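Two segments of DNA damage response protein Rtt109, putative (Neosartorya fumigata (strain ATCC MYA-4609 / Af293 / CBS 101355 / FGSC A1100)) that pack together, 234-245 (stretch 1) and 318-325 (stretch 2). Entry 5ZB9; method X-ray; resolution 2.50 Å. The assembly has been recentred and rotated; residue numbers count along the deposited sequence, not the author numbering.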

# COMPACT_ATOMS: atom_id res chain seq x y z
N ARG A 234 4.72 17.80 -6.92
CA ARG A 234 4.26 16.84 -5.93
C ARG A 234 4.23 15.43 -6.53
O ARG A 234 4.22 14.44 -5.80
N TRP A 235 4.20 15.35 -7.86
CA TRP A 235 4.29 14.07 -8.57
C TRP A 235 5.54 14.02 -9.44
O TRP A 235 5.80 14.93 -10.23
N LEU A 236 6.32 12.96 -9.29
CA LEU A 236 7.54 12.79 -10.05
C LEU A 236 7.56 11.43 -10.71
O LEU A 236 7.17 10.43 -10.09
N ASN A 237 8.01 11.38 -11.96
CA ASN A 237 8.18 10.12 -12.66
C ASN A 237 9.57 9.53 -12.40
O ASN A 237 10.42 9.54 -13.27
N SER A 238 9.78 9.02 -11.19
CA SER A 238 11.04 8.35 -10.88
C SER A 238 10.94 7.49 -9.63
O SER A 238 9.89 7.43 -8.99
N TYR A 239 12.03 6.81 -9.30
CA TYR A 239 12.12 5.99 -8.10
C TYR A 239 12.97 6.71 -7.06
O TYR A 239 14.12 7.05 -7.32
N PRO A 240 12.41 6.94 -5.86
CA PRO A 240 13.05 7.75 -4.82
C PRO A 240 14.19 7.00 -4.13
O PRO A 240 14.15 6.84 -2.91
N LEU A 241 15.18 6.58 -4.91
CA LEU A 241 16.29 5.74 -4.45
C LEU A 241 17.02 6.25 -3.20
O LEU A 241 17.23 5.50 -2.25
N HIS A 242 17.39 7.53 -3.20
CA HIS A 242 18.20 8.07 -2.12
C HIS A 242 17.44 8.24 -0.81
O HIS A 242 18.06 8.35 0.24
N GLN A 243 16.11 8.24 -0.87
CA GLN A 243 15.32 8.33 0.35
C GLN A 243 15.05 6.95 0.96
O GLN A 243 14.80 6.83 2.15
N LEU A 244 15.12 5.92 0.12
CA LEU A 244 14.82 4.56 0.55
C LEU A 244 16.07 3.74 0.86
O LEU A 244 16.02 2.82 1.67
N CYS A 245 17.18 4.07 0.21
CA CYS A 245 18.42 3.29 0.34
C CYS A 245 19.60 4.11 0.82
O CYS A 245 19.89 5.19 0.30
N PHE A 318 3.98 1.44 -10.42
CA PHE A 318 4.53 1.35 -9.08
C PHE A 318 4.52 2.71 -8.44
O PHE A 318 5.03 3.68 -9.00
N LEU A 319 3.95 2.79 -7.25
CA LEU A 319 3.74 4.06 -6.58
C LEU A 319 4.42 4.11 -5.20
O LEU A 319 4.29 3.19 -4.40
N TRP A 320 5.15 5.19 -4.95
CA TRP A 320 5.72 5.43 -3.63
C TRP A 320 5.37 6.84 -3.19
O TRP A 320 5.74 7.81 -3.85
N LEU A 321 4.64 6.94 -2.09
CA LEU A 321 4.43 8.23 -1.46
C LEU A 321 5.41 8.34 -0.31
O LEU A 321 5.33 7.58 0.66
N VAL A 322 6.36 9.26 -0.42
CA VAL A 322 7.39 9.37 0.61
C VAL A 322 7.17 10.61 1.48
O VAL A 322 7.20 11.75 0.99
N ILE A 323 6.94 10.36 2.77
CA ILE A 323 6.63 11.41 3.73
C ILE A 323 7.81 11.68 4.67
O ILE A 323 8.29 10.79 5.37
N ASN A 324 8.29 12.92 4.67
CA ASN A 324 9.39 13.30 5.56
C ASN A 324 8.87 14.14 6.70
O ASN A 324 8.44 15.28 6.50
N PRO A 325 8.88 13.58 7.92
CA PRO A 325 8.34 14.21 9.12
C PRO A 325 9.20 15.40 9.55
O PRO A 325 10.32 15.54 9.05

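Strand alternation sets the pattern: Trp320, Val322 and Asn324 point toward stretch 1, while Leu321 and Ile323 point away. Trp320, chi1 m with chi2 near -87°, lays down the broadest apolar surface. Tyr239 leaves its backbone sideways, but a t chi1 brings its ring in edge-to-face, its edge toward the Trp320 face, the Tyr239 ring centroid 4.8 Å from that of the Trp320 six-membered ring, planes at 68°; Tyr239 CD1 lies 3.5 Å from Trp320 CZ2. Pro240, the N-cap residue, follows on the same indole, its CD 3.8 Å from Trp320 CE3, and also reaches Val322, CG to CG2 at 4.0 Å. One helical turn on, Leu244, with chi1 off-well at -96°, brings CD1 to 4.3 Å from the same Val322 CG2. A small t valine thus serves both the cap and the helix.

Farther out, Trp235 (m) and Leu319 (t, p) both start sideways and meet at their tips, Leu319 CD1 sitting 3.5 Å from Trp235 CZ3 at the indole edge.

The polar edge belongs to Gln243 (m, t). Its OE1 packs 3.3 Å from Val322 CG1 and accepts a hydrogen bond from Asn324 ND2 at 2.9 Å, nearly straight at 162°. Water 1 extends this edge, its oxygen accepting from Gln243 NE2 at 3.3 Å and lying 2.9 Å from Val322 O, so the two ends of one amide face different partners: OE1 the Asn324 side chain, NE2 the water beside Val322 O.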

# COMPACT_ATOMS: atom_id res chain seq x y z
CB ARG A 234 2.88 17.24 -5.40
CG ARG A 234 2.72 18.72 -5.03
CD ARG A 234 3.74 19.19 -3.99
NE ARG A 234 3.82 18.34 -2.80
CZ ARG A 234 2.97 18.40 -1.79
NH1 ARG A 234 1.97 19.26 -1.82
NH2 ARG A 234 3.11 17.60 -0.74
CB TRP A 235 3.04 13.82 -9.42
CG TRP A 235 1.85 13.54 -8.57
CD1 TRP A 235 1.00 14.46 -8.02
CD2 TRP A 235 1.38 12.26 -8.13
NE1 TRP A 235 0.03 13.83 -7.28
CE2 TRP A 235 0.24 12.48 -7.34
CE3 TRP A 235 1.82 10.95 -8.34
CZ2 TRP A 235 -0.47 11.43 -6.75
CZ3 TRP A 235 1.11 9.90 -7.76
CH2 TRP A 235 -0.02 10.16 -6.97
CB LEU A 236 8.77 12.95 -9.16
CG LEU A 236 9.10 14.36 -8.69
CD1 LEU A 236 10.27 14.34 -7.74
CD2 LEU A 236 9.40 15.23 -9.88
CB ASN A 237 7.95 10.31 -14.16
CG ASN A 237 8.15 9.03 -14.97
OD1 ASN A 237 8.55 9.08 -16.14
ND2 ASN A 237 7.90 7.88 -14.35
CB SER A 238 12.17 9.37 -10.73
OG SER A 238 11.81 10.39 -9.82
CB TYR A 239 12.71 4.63 -8.45
CG TYR A 239 12.96 3.73 -7.26
CD1 TYR A 239 11.91 3.25 -6.49
CD2 TYR A 239 14.25 3.32 -6.93
CE1 TYR A 239 12.14 2.41 -5.42
CE2 TYR A 239 14.48 2.49 -5.86
CZ TYR A 239 13.43 2.04 -5.11
OH TYR A 239 13.66 1.21 -4.04
CB PRO A 240 11.91 8.01 -3.84
CG PRO A 240 11.07 6.76 -3.94
CD PRO A 240 11.12 6.38 -5.40
CB LEU A 241 17.30 5.58 -5.58
CG LEU A 241 18.61 4.89 -5.20
CD1 LEU A 241 18.38 3.44 -4.77
CD2 LEU A 241 19.56 4.96 -6.37
CB HIS A 242 18.83 9.39 -2.56
CG HIS A 242 19.83 9.21 -3.66
ND1 HIS A 242 19.49 9.32 -4.99
CD2 HIS A 242 21.13 8.85 -3.63
CE1 HIS A 242 20.56 9.08 -5.74
NE2 HIS A 242 21.57 8.79 -4.93
CB GLN A 243 14.00 9.04 0.09
CG GLN A 243 14.15 10.47 -0.40
CD GLN A 243 12.85 11.25 -0.31
OE1 GLN A 243 12.40 11.60 0.78
NE2 GLN A 243 12.23 11.51 -1.46
CB LEU A 244 14.02 3.85 -0.54
CG LEU A 244 12.51 3.82 -0.42
CD1 LEU A 244 11.96 5.16 0.03
CD2 LEU A 244 11.91 3.40 -1.76
CB CYS A 245 18.77 2.65 -1.00
SG CYS A 245 17.46 1.59 -1.61
CB PHE A 318 5.93 0.75 -9.11
CG PHE A 318 6.00 -0.58 -9.78
CD1 PHE A 318 5.63 -1.73 -9.11
CD2 PHE A 318 6.42 -0.69 -11.10
CE1 PHE A 318 5.67 -2.96 -9.72
CE2 PHE A 318 6.47 -1.93 -11.72
CZ PHE A 318 6.09 -3.07 -11.02
CB LEU A 319 2.25 4.32 -6.45
CG LEU A 319 1.82 5.69 -5.98
CD1 LEU A 319 2.25 6.70 -7.01
CD2 LEU A 319 0.33 5.73 -5.84
CB TRP A 320 7.24 5.23 -3.63
CG TRP A 320 7.67 3.94 -4.25
CD1 TRP A 320 7.79 2.73 -3.62
CD2 TRP A 320 8.02 3.72 -5.62
NE1 TRP A 320 8.19 1.78 -4.52
CE2 TRP A 320 8.34 2.35 -5.75
CE3 TRP A 320 8.09 4.54 -6.74
CZ2 TRP A 320 8.72 1.79 -6.97
CZ3 TRP A 320 8.47 3.98 -7.96
CH2 TRP A 320 8.79 2.62 -8.06
CB LEU A 321 2.99 8.37 -0.97
CG LEU A 321 2.73 9.59 -0.08
CD1 LEU A 321 2.93 10.89 -0.86
CD2 LEU A 321 1.35 9.51 0.53
CB VAL A 322 8.81 9.41 0.01
CG1 VAL A 322 9.86 9.50 1.12
CG2 VAL A 322 9.06 8.18 -0.85
CB ILE A 323 5.39 11.04 4.57
CG1 ILE A 323 4.16 10.95 3.67
CG2 ILE A 323 5.19 12.04 5.71
CD1 ILE A 323 2.95 10.33 4.34
CB ASN A 324 10.48 14.03 4.79
CG ASN A 324 11.14 13.16 3.74
OD1 ASN A 324 11.85 12.21 4.07
ND2 ASN A 324 10.89 13.45 2.46
CB PRO A 325 8.38 13.07 10.14
CG PRO A 325 9.59 12.31 9.75
CD PRO A 325 9.58 12.32 8.24
O HOH W 1 9.45 12.94 -0.50